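Local coordinates for protein type I site-specific restriction-modification system, R (Restriction) subunit (Vibrio vulnificus, PDB 3H1T) that probably binds ATP and DNA as the motor-bearing part of a putative HsdR restriction subunit, the component that cuts and translocates DNA in type I restriction enzymes, at residues Thr212-Trp223 and Thr255-Arg263; His470-Thr478 and Ser498-Leu509. One frame throughout, in Å; residues are numbered along the deposited sequence.

Interaction 1: Thr212-Trp223 and Thr255-Arg263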
loop_
_atom_site.group_PDB
_atom_site.type_symbol
_atom_site.label_atom_id
_atom_site.label_comp_id
_atom_site.label_asym_id
_atom_site.label_seq_id
_atom_site.Cartn_x
_atom_site.Cartn_y
_atom_site.Cartn_z
ATOM N N THR A 212 1.436 8.052 1.967
ATOM C CA THR A 212 1.411 9.446 2.416
ATOM C C THR A 212 0.924 9.591 3.854
ATOM O O THR A 212 1.384 10.486 4.573
ATOM C CB THR A 212 0.532 10.319 1.502
ATOM O OG1 THR A 212 1.125 10.399 0.197
ATOM C CG2 THR A 212 0.392 11.720 2.072
ATOM N N VAL A 213 0.005 8.726 4.279
ATOM C CA VAL A 213 -0.504 8.764 5.653
ATOM C C VAL A 213 0.670 8.468 6.593
ATOM O O VAL A 213 0.837 9.106 7.642
ATOM C CB VAL A 213 -1.627 7.708 5.867
ATOM C CG1 VAL A 213 -1.945 7.564 7.359
ATOM C CG2 VAL A 213 -2.869 8.125 5.125
ATOM N N VAL A 214 1.482 7.494 6.196
ATOM C CA VAL A 214 2.668 7.105 6.944
ATOM C C VAL A 214 3.704 8.236 6.933
ATOM O O VAL A 214 4.219 8.623 7.974
ATOM C CB VAL A 214 3.320 5.846 6.332
ATOM C CG1 VAL A 214 4.664 5.582 6.979
ATOM C CG2 VAL A 214 2.401 4.650 6.529
ATOM N N ALA A 215 3.987 8.776 5.751
ATOM C CA ALA A 215 4.946 9.865 5.615
ATOM C C ALA A 215 4.588 11.018 6.543
ATOM O O ALA A 215 5.461 11.555 7.230
ATOM C CB ALA A 215 4.983 10.347 4.173
ATOM N N PHE A 216 3.302 11.373 6.570
ATOM C CA PHE A 216 2.797 12.456 7.416
ATOM C C PHE A 216 2.906 12.187 8.917
ATOM O O PHE A 216 3.391 13.034 9.657
ATOM C CB PHE A 216 1.335 12.766 7.067
ATOM C CG PHE A 216 0.648 13.672 8.056
ATOM C CD1 PHE A 216 0.958 15.027 8.104
ATOM C CD2 PHE A 216 -0.312 13.164 8.942
ATOM C CE1 PHE A 216 0.328 15.863 9.017
ATOM C CE2 PHE A 216 -0.953 13.993 9.860
ATOM C CZ PHE A 216 -0.631 15.342 9.900
ATOM N N GLN A 217 2.479 11.013 9.369
ATOM C CA GLN A 217 2.539 10.717 10.802
ATOM C C GLN A 217 3.957 10.556 11.364
ATOM O O GLN A 217 4.189 10.812 12.544
ATOM C CB GLN A 217 1.687 9.483 11.134
ATOM C CG GLN A 217 0.185 9.646 10.839
ATOM C CD GLN A 217 -0.570 10.508 11.861
ATOM O OE1 GLN A 217 -1.793 10.611 11.810
ATOM N NE2 GLN A 217 0.155 11.123 12.784
ATOM N N ILE A 218 4.907 10.136 10.536
ATOM C CA ILE A 218 6.279 10.012 11.017
ATOM C C ILE A 218 6.753 11.444 11.289
ATOM O O ILE A 218 7.297 11.750 12.352
ATOM C CB ILE A 218 7.201 9.371 9.946
ATOM C CG1 ILE A 218 6.813 7.900 9.710
ATOM C CG2 ILE A 218 8.654 9.452 10.398
ATOM C CD1 ILE A 218 7.533 7.246 8.524
ATOM N N SER A 219 6.516 12.317 10.311
ATOM C CA SER A 219 6.891 13.726 10.396
ATOM C C SER A 219 6.240 14.378 11.606
ATOM O O SER A 219 6.905 15.054 12.389
ATOM C CB SER A 219 6.443 14.472 9.139
ATOM O OG SER A 219 6.814 13.756 7.976
ATOM N N TRP A 220 4.939 14.178 11.763
ATOM C CA TRP A 220 4.247 14.777 12.889
ATOM C C TRP A 220 4.819 14.272 14.218
ATOM O O TRP A 220 5.162 15.071 15.093
ATOM C CB TRP A 220 2.743 14.496 12.791
ATOM C CG TRP A 220 1.941 15.165 13.853
ATOM C CD1 TRP A 220 1.444 14.592 14.983
ATOM C CD2 TRP A 220 1.519 16.534 13.878
ATOM N NE1 TRP A 220 0.735 15.512 15.711
ATOM C CE2 TRP A 220 0.764 16.714 15.056
ATOM C CE3 TRP A 220 1.708 17.627 13.021
ATOM C CZ2 TRP A 220 0.187 17.943 15.401
ATOM C CZ3 TRP A 220 1.132 18.853 13.363
ATOM C CH2 TRP A 220 0.382 18.997 14.546
ATOM N N LYS A 221 4.952 12.956 14.363
ATOM C CA LYS A 221 5.488 12.387 15.594
ATOM C C LYS A 221 6.828 13.020 15.977
ATOM O O LYS A 221 6.975 13.544 17.082
ATOM C CB LYS A 221 5.644 10.858 15.474
ATOM C CG LYS A 221 4.367 10.065 15.763
ATOM C CD LYS A 221 4.559 8.555 15.629
ATOM C CE LYS A 221 5.476 7.973 16.706
ATOM N NZ LYS A 221 4.871 7.957 18.062
ATOM N N LEU A 222 7.795 12.984 15.064
ATOM C CA LEU A 222 9.113 13.551 15.333
ATOM C C LEU A 222 9.117 15.078 15.454
ATOM O O LEU A 222 9.851 15.627 16.274
ATOM C CB LEU A 222 10.090 13.124 14.244
ATOM C CG LEU A 222 10.443 11.638 14.191
ATOM C CD1 LEU A 222 10.869 11.270 12.784
ATOM C CD2 LEU A 222 11.533 11.341 15.194
ATOM N N TRP A 223 8.298 15.761 14.657
ATOM C CA TRP A 223 8.251 17.223 14.698
ATOM C C TRP A 223 7.720 17.746 16.031
ATOM O O TRP A 223 8.429 18.405 16.796
ATOM C CB TRP A 223 7.368 17.758 13.567
ATOM C CG TRP A 223 7.325 19.258 13.496
ATOM C CD1 TRP A 223 8.363 20.103 13.195
ATOM C CD2 TRP A 223 6.179 20.091 13.700
ATOM N NE1 TRP A 223 7.929 21.407 13.196
ATOM C CE2 TRP A 223 6.592 21.427 13.504
ATOM C CE3 TRP A 223 4.840 19.839 14.030
ATOM C CZ2 TRP A 223 5.709 22.507 13.626
ATOM C CZ3 TRP A 223 3.962 20.917 14.149
ATOM C CH2 TRP A 223 4.403 22.232 13.947
ATOM N N THR A 255 -3.291 16.974 3.162
ATOM C CA THR A 255 -3.031 15.998 4.215
ATOM C C THR A 255 -2.086 16.599 5.247
ATOM O O THR A 255 -2.133 16.249 6.428
ATOM C CB THR A 255 -2.377 14.707 3.635
ATOM O OG1 THR A 255 -3.311 14.048 2.768
ATOM C CG2 THR A 255 -1.962 13.758 4.757
ATOM N N PHE A 256 -1.234 17.514 4.788
ATOM C CA PHE A 256 -0.256 18.149 5.656
ATOM C C PHE A 256 -0.674 19.489 6.233
ATOM O O PHE A 256 0.123 20.136 6.906
ATOM C CB PHE A 256 1.074 18.319 4.920
ATOM C CG PHE A 256 1.624 17.036 4.366
ATOM C CD1 PHE A 256 1.070 16.461 3.223
ATOM C CD2 PHE A 256 2.695 16.395 4.993
ATOM C CE1 PHE A 256 1.566 15.272 2.709
ATOM C CE2 PHE A 256 3.206 15.199 4.488
ATOM C CZ PHE A 256 2.641 14.634 3.343
ATOM N N THR A 257 -1.909 19.905 5.987
ATOM C CA THR A 257 -2.400 21.180 6.501
ATOM C C THR A 257 -2.110 21.411 7.992
ATOM O O THR A 257 -1.874 22.542 8.418
ATOM C CB THR A 257 -3.913 21.297 6.253
ATOM O OG1 THR A 257 -4.171 21.044 4.860
ATOM C CG2 THR A 257 -4.396 22.710 6.598
ATOM N N PRO A 258 -2.123 20.336 8.808
ATOM C CA PRO A 258 -1.843 20.441 10.244
ATOM C C PRO A 258 -0.512 21.127 10.558
ATOM O O PRO A 258 -0.278 21.589 11.681
ATOM C CB PRO A 258 -1.857 18.990 10.687
ATOM C CG PRO A 258 -2.989 18.449 9.892
ATOM C CD PRO A 258 -2.683 19.003 8.505
ATOM N N PHE A 259 0.369 21.155 9.567
ATOM C CA PHE A 259 1.689 21.762 9.704
ATOM C C PHE A 259 1.663 23.270 9.460
ATOM O O PHE A 259 2.286 24.037 10.201
ATOM C CB PHE A 259 2.663 21.100 8.737
ATOM C CG PHE A 259 3.273 19.843 9.267
ATOM C CD1 PHE A 259 4.158 19.892 10.335
ATOM C CD2 PHE A 259 2.992 18.613 8.681
ATOM C CE1 PHE A 259 4.769 18.729 10.816
ATOM C CE2 PHE A 259 3.597 17.437 9.153
ATOM C CZ PHE A 259 4.491 17.499 10.223
ATOM N N GLY A 260 0.940 23.667 8.414
ATOM C CA GLY A 260 0.788 25.057 8.040
ATOM C C GLY A 260 1.758 26.093 8.562
ATOM O O GLY A 260 1.913 26.297 9.773
ATOM N N ASP A 261 2.420 26.750 7.614
ATOM C CA ASP A 261 3.359 27.826 7.892
ATOM C C ASP A 261 4.685 27.329 8.393
ATOM O O ASP A 261 5.624 28.112 8.603
ATOM C CB ASP A 261 2.722 28.811 8.860
ATOM C CG ASP A 261 1.478 29.465 8.267
ATOM O OD1 ASP A 261 0.631 28.732 7.697
ATOM O OD2 ASP A 261 1.356 30.718 8.365
ATOM N N ALA A 262 4.759 26.023 8.602
ATOM C CA ALA A 262 6.006 25.380 8.971
ATOM C C ALA A 262 6.344 24.825 7.580
ATOM O O ALA A 262 7.490 24.547 7.230
ATOM C CB ALA A 262 5.733 24.257 9.965
ATOM N N ARG A 263 5.272 24.725 6.798
ATOM C CA ARG A 263 5.247 24.235 5.433
ATOM C C ARG A 263 5.855 25.190 4.410
ATOM O O ARG A 263 5.719 26.413 4.521
ATOM C CB ARG A 263 3.799 23.957 5.016
ATOM C CG ARG A 263 3.132 22.768 5.707
ATOM C CD ARG A 263 1.747 22.544 5.107
ATOM N NE ARG A 263 0.812 23.624 5.420
ATOM C CZ ARG A 263 -0.401 23.742 4.880
ATOM N NH1 ARG A 263 -0.830 22.848 3.994
ATOM N NH2 ARG A 263 -1.192 24.750 5.227
#

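Interaction 2: His470-Thr478 and Ser498-Leu509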
loop_
_atom_site.group_PDB
_atom_site.type_symbol
_atom_site.label_atom_id
_atom_site.label_comp_id
_atom_site.label_asym_id
_atom_site.label_seq_id
_atom_site.Cartn_x
_atom_site.Cartn_y
_atom_site.Cartn_z
ATOM N N HIS A 470 -21.626 10.502 -26.588
ATOM C CA HIS A 470 -20.567 10.993 -25.717
ATOM C C HIS A 470 -19.291 11.149 -26.563
ATOM O O HIS A 470 -18.544 10.193 -26.743
ATOM C CB HIS A 470 -20.300 9.976 -24.603
ATOM C CG HIS A 470 -21.503 9.641 -23.774
ATOM N ND1 HIS A 470 -21.964 10.461 -22.766
ATOM C CD2 HIS A 470 -22.343 8.579 -23.809
ATOM C CE1 HIS A 470 -23.035 9.916 -22.213
ATOM N NE2 HIS A 470 -23.284 8.775 -22.828
ATOM N N PRO A 471 -19.025 12.351 -27.093
ATOM C CA PRO A 471 -17.835 12.579 -27.920
ATOM C C PRO A 471 -16.516 12.171 -27.273
ATOM O O PRO A 471 -15.541 11.892 -27.967
ATOM C CB PRO A 471 -17.901 14.079 -28.201
ATOM C CG PRO A 471 -19.376 14.306 -28.246
ATOM C CD PRO A 471 -19.815 13.585 -27.003
ATOM N N ASP A 472 -16.481 12.116 -25.946
ATOM C CA ASP A 472 -15.243 11.764 -25.269
ATOM C C ASP A 472 -15.263 10.379 -24.647
ATOM O O ASP A 472 -14.673 10.164 -23.583
ATOM C CB ASP A 472 -14.920 12.808 -24.202
ATOM C CG ASP A 472 -15.916 12.799 -23.054
ATOM O OD1 ASP A 472 -17.098 12.457 -23.283
ATOM O OD2 ASP A 472 -15.521 13.150 -21.927
ATOM N N TYR A 473 -15.952 9.451 -25.309
ATOM C CA TYR A 473 -16.053 8.070 -24.850
ATOM C C TYR A 473 -14.648 7.477 -24.696
ATOM O O TYR A 473 -14.344 6.807 -23.710
ATOM C CB TYR A 473 -16.844 7.246 -25.859
ATOM C CG TYR A 473 -17.079 5.830 -25.404
ATOM C CD1 TYR A 473 -17.962 5.548 -24.357
ATOM C CD2 TYR A 473 -16.402 4.772 -26.007
ATOM C CE1 TYR A 473 -18.159 4.237 -23.916
ATOM C CE2 TYR A 473 -16.598 3.465 -25.584
ATOM C CZ TYR A 473 -17.470 3.199 -24.540
ATOM O OH TYR A 473 -17.645 1.890 -24.152
ATOM N N VAL A 474 -13.811 7.695 -25.706
ATOM C CA VAL A 474 -12.435 7.234 -25.648
ATOM C C VAL A 474 -11.615 8.498 -25.717
ATOM O O VAL A 474 -12.002 9.463 -26.374
ATOM C CB VAL A 474 -11.995 6.389 -26.847
ATOM C CG1 VAL A 474 -10.661 5.738 -26.505
ATOM C CG2 VAL A 474 -13.036 5.351 -27.207
ATOM N N ALA A 475 -10.486 8.510 -25.032
ATOM C CA ALA A 475 -9.648 9.681 -25.061
ATOM C C ALA A 475 -8.228 9.238 -24.828
ATOM O O ALA A 475 -7.970 8.258 -24.130
ATOM C CB ALA A 475 -10.082 10.669 -23.985
ATOM N N ARG A 476 -7.305 9.956 -25.442
ATOM C CA ARG A 476 -5.902 9.665 -25.292
ATOM C C ARG A 476 -5.269 10.641 -24.301
ATOM O O ARG A 476 -5.484 11.852 -24.381
ATOM C CB ARG A 476 -5.201 9.768 -26.642
ATOM C CG ARG A 476 -3.691 9.777 -26.517
ATOM C CD ARG A 476 -3.001 9.602 -27.852
ATOM N NE ARG A 476 -2.872 10.868 -28.560
ATOM C CZ ARG A 476 -1.750 11.281 -29.138
ATOM N NH1 ARG A 476 -0.650 10.536 -29.103
ATOM N NH2 ARG A 476 -1.719 12.458 -29.728
ATOM N N VAL A 477 -4.520 10.099 -23.344
ATOM C CA VAL A 477 -3.816 10.914 -22.360
ATOM C C VAL A 477 -2.333 10.625 -22.547
ATOM O O VAL A 477 -1.815 9.590 -22.106
ATOM C CB VAL A 477 -4.226 10.572 -20.910
ATOM C CG1 VAL A 477 -3.247 11.219 -19.944
ATOM C CG2 VAL A 477 -5.645 11.064 -20.623
ATOM N N THR A 478 -1.660 11.549 -23.212
ATOM C CA THR A 478 -0.250 11.401 -23.493
ATOM C C THR A 478 0.406 12.760 -23.363
ATOM O O THR A 478 -0.287 13.764 -23.201
ATOM C CB THR A 478 -0.049 10.867 -24.930
ATOM O OG1 THR A 478 1.309 11.037 -25.311
ATOM C CG2 THR A 478 -0.901 11.623 -25.912
ATOM N N SER A 498 -19.424 9.753 -16.071
ATOM C CA SER A 498 -19.514 8.511 -16.844
ATOM C C SER A 498 -18.514 8.402 -17.995
ATOM O O SER A 498 -18.252 7.305 -18.489
ATOM C CB SER A 498 -20.949 8.287 -17.369
ATOM O OG SER A 498 -21.351 9.300 -18.272
ATOM N N THR A 499 -17.956 9.530 -18.429
ATOM C CA THR A 499 -16.975 9.511 -19.510
ATOM C C THR A 499 -15.852 10.525 -19.261
ATOM O O THR A 499 -16.031 11.483 -18.510
ATOM C CB THR A 499 -17.622 9.820 -20.876
ATOM O OG1 THR A 499 -18.171 11.141 -20.854
ATOM C CG2 THR A 499 -18.726 8.837 -21.192
ATOM N N PRO A 500 -14.675 10.317 -19.884
ATOM C CA PRO A 500 -14.307 9.218 -20.786
ATOM C C PRO A 500 -14.440 7.862 -20.117
ATOM O O PRO A 500 -14.346 7.745 -18.892
ATOM C CB PRO A 500 -12.846 9.520 -21.124
ATOM C CG PRO A 500 -12.746 11.002 -20.956
ATOM C CD PRO A 500 -13.516 11.200 -19.674
ATOM N N VAL A 501 -14.665 6.829 -20.910
ATOM C CA VAL A 501 -14.761 5.502 -20.357
ATOM C C VAL A 501 -13.402 4.822 -20.552
ATOM O O VAL A 501 -12.896 4.152 -19.659
ATOM C CB VAL A 501 -15.876 4.711 -21.053
ATOM C CG1 VAL A 501 -15.957 3.314 -20.482
ATOM C CG2 VAL A 501 -17.190 5.430 -20.869
ATOM N N ILE A 502 -12.800 5.055 -21.716
ATOM C CA ILE A 502 -11.515 4.481 -22.077
ATOM C C ILE A 502 -10.438 5.526 -22.279
ATOM O O ILE A 502 -10.627 6.465 -23.043
ATOM C CB ILE A 502 -11.550 3.746 -23.437
ATOM C CG1 ILE A 502 -12.896 3.048 -23.653
ATOM C CG2 ILE A 502 -10.377 2.789 -23.510
ATOM C CD1 ILE A 502 -13.127 1.932 -22.754
ATOM N N LEU A 503 -9.305 5.361 -21.615
ATOM C CA LEU A 503 -8.187 6.267 -21.802
ATOM C C LEU A 503 -7.065 5.427 -22.405
ATOM O O LEU A 503 -6.836 4.295 -21.976
ATOM C CB LEU A 503 -7.685 6.850 -20.473
ATOM C CG LEU A 503 -8.466 7.866 -19.630
ATOM C CD1 LEU A 503 -7.576 8.321 -18.464
ATOM C CD2 LEU A 503 -8.853 9.056 -20.483
ATOM N N THR A 504 -6.386 5.952 -23.415
ATOM C CA THR A 504 -5.271 5.231 -23.999
ATOM C C THR A 504 -4.054 6.073 -23.630
ATOM O O THR A 504 -4.139 7.305 -23.535
ATOM C CB THR A 504 -5.380 5.116 -25.527
ATOM O OG1 THR A 504 -5.318 6.419 -26.108
ATOM C CG2 THR A 504 -6.694 4.470 -25.912
ATOM N N THR A 505 -2.935 5.408 -23.401
ATOM C CA THR A 505 -1.716 6.090 -23.042
ATOM C C THR A 505 -0.582 5.132 -23.389
ATOM O O THR A 505 -0.809 4.075 -23.971
ATOM C CB THR A 505 -1.706 6.363 -21.528
ATOM O OG1 THR A 505 -0.581 7.169 -21.188
ATOM C CG2 THR A 505 -1.629 5.052 -20.776
ATOM N N SER A 506 0.637 5.517 -23.057
ATOM C CA SER A 506 1.771 4.652 -23.301
ATOM C C SER A 506 2.545 4.528 -21.980
ATOM O O SER A 506 2.560 3.454 -21.348
ATOM C CB SER A 506 2.651 5.222 -24.422
ATOM O OG SER A 506 2.775 6.629 -24.321
ATOM N N GLN A 507 3.133 5.641 -21.544
ATOM C CA GLN A 507 3.918 5.682 -20.318
ATOM C C GLN A 507 3.323 6.565 -19.207
ATOM O O GLN A 507 3.208 6.125 -18.064
ATOM C CB GLN A 507 5.334 6.153 -20.643
ATOM C CG GLN A 507 6.341 5.833 -19.556
ATOM C CD GLN A 507 6.604 4.334 -19.426
ATOM O OE1 GLN A 507 6.583 3.603 -20.416
ATOM N NE2 GLN A 507 6.871 3.876 -18.202
ATOM N N LEU A 508 2.924 7.787 -19.549
ATOM C CA LEU A 508 2.363 8.741 -18.589
ATOM C C LEU A 508 1.410 8.239 -17.483
ATOM O O LEU A 508 1.498 8.692 -16.334
ATOM C CB LEU A 508 1.663 9.867 -19.340
ATOM C CG LEU A 508 1.271 11.023 -18.420
ATOM C CD1 LEU A 508 2.529 11.752 -17.984
ATOM C CD2 LEU A 508 0.325 11.972 -19.142
ATOM N N LEU A 509 0.497 7.330 -17.811
ATOM C CA LEU A 509 -0.431 6.867 -16.790
ATOM C C LEU A 509 0.021 5.653 -15.998
ATOM O O LEU A 509 -0.751 5.107 -15.218
ATOM C CB LEU A 509 -1.811 6.607 -17.394
ATOM C CG LEU A 509 -2.449 7.800 -18.128
ATOM C CD1 LEU A 509 -3.921 7.521 -18.378
ATOM C CD2 LEU A 509 -2.292 9.080 -17.306
#

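Interaction 1: Thr212-Trp223 and Thr255-Arg263
Phe259 pushes its ring between the aromatic side chains of helix 211-224. Its CE1 edge lies over one face of the Trp223 indole, 3.4 Å from Trp223 CE3, an edge-to-face pair with the planes at 64°. The Phe259 ring in turn offers a face to the six-membered ring of Trp220, whose edge points at it with planes at 70°. CG of Trp220 and of Trp223 both stand anti to the backbone N, and the two indoles thereby reach Phe259 from successive turns. Deeper in, Phe259 CZ rests on Ser219 CB at 3.8 Å, while Ser219 OG turns back along the helix to bond Ala215 O.

Phe216 CE1 meets Phe259 CE2 at 3.6 Å, the rings set obliquely, neither stacked nor edge-to-face. Phe216 also aims an edge at the face of Phe256 in an offset edge-to-face pair, planes at 89°, with Phe216 CD1 3.8 Å from Phe256 CD2. Thr255 O sits over one Phe216 face, 3.6 Å from CE1 of that ring, and Pro258 CG touches Phe216 CZ at 3.9 Å. No hydrogen bond crosses between 212-223 and 255-263.

Farther out, His172 adds an edge-to-face partner to Trp220, Phe279 does the same for Phe256, and Lys235 makes a cation-pi contact with Trp223. The whole is an aromatic cluster pinning a loop to helix 211-224 of a parallel-sheet, P-loop NTPase-type domain.

Interaction 2: His470-Thr478 and Ser498-Leu509
Val474, Ala475 and Arg476 pair in parallel with Ile502, Leu503 and Thr504, the two strands of a right-handed beta-alpha-beta crossover whose helix is 482-493. Side chains alternate across the pair. On one face Val474 CG1 meets Ile502 CB at 3.8 Å, and the Arg476 CB methylene lies against Thr504 OG1, which is itself hydrogen-bonded to Ala452 O. Beyond its CB the Arg476 chain bends away at chi3 (84°), and its guanidinium forms a salt bridge with Glu481.

The other face carries Ala475 and Leu503. Leu503 CD2 touches both Ala475 CB and Val477 CG2, and helix 482-493 covers this side through His488, Leu489 and Phe492. Val477 splits its branches: CG2 goes to Leu503, whereas CG1, anti to the backbone N, meets Leu509 CD2 at 3.5 Å and Leu508 CD2 at 3.7 Å.

Ahead of the strands, a type I turn over His470-Tyr473 faces the cis-proline link Thr499-Pro500. Thr499 CG2 sits over the His470 ring face in a CH-pi contact, while Thr499 OG1 donates to Asp472 OD1 at 3.0 Å, on the syn side but 31° out of the carboxylate plane. Val501 CB lies off-centre above the Tyr473 ring, with Val501 CG2 only 3.4 Å from Tyr473 CE1; the Tyr473 hydroxyl bonds Arg438 O.

Two donors grip Tyr473 O: Ile502 N almost straight, at 175°, and Val501 N from a tilted position. The ladder then runs through Ala475 N to Ile502 O and Thr504 N to Ala475 O, and ends with Val477 N to Thr504 O. A side-chain bond follows it: Thr505 OG1 donates to Val477 O at 2.9 Å, nearly in line with the carbonyl bond.

Overall arrangement
After the N-terminal mixed sheet, the chain enters the first of two P-loop-type domains. There interaction 1 brings the loop ahead of strand 263-265 back to helix 211-224, closing a span that includes strand 238-242 and an unmodelled stretch, 244-254. The chain completes that seven-stranded parallel sheet before reaching the helicase C-terminal domain. Interaction 2 closes a shorter excursion, through helix 482-493, and makes 474-476 the outermost strand beside 502-505 in the eight-stranded mixed sheet. The contacts are in series, neither nested nor crossed. Their centres lie 34 Å apart and their nearest atoms about 16 Å, so each ties together its own domain without touching the other.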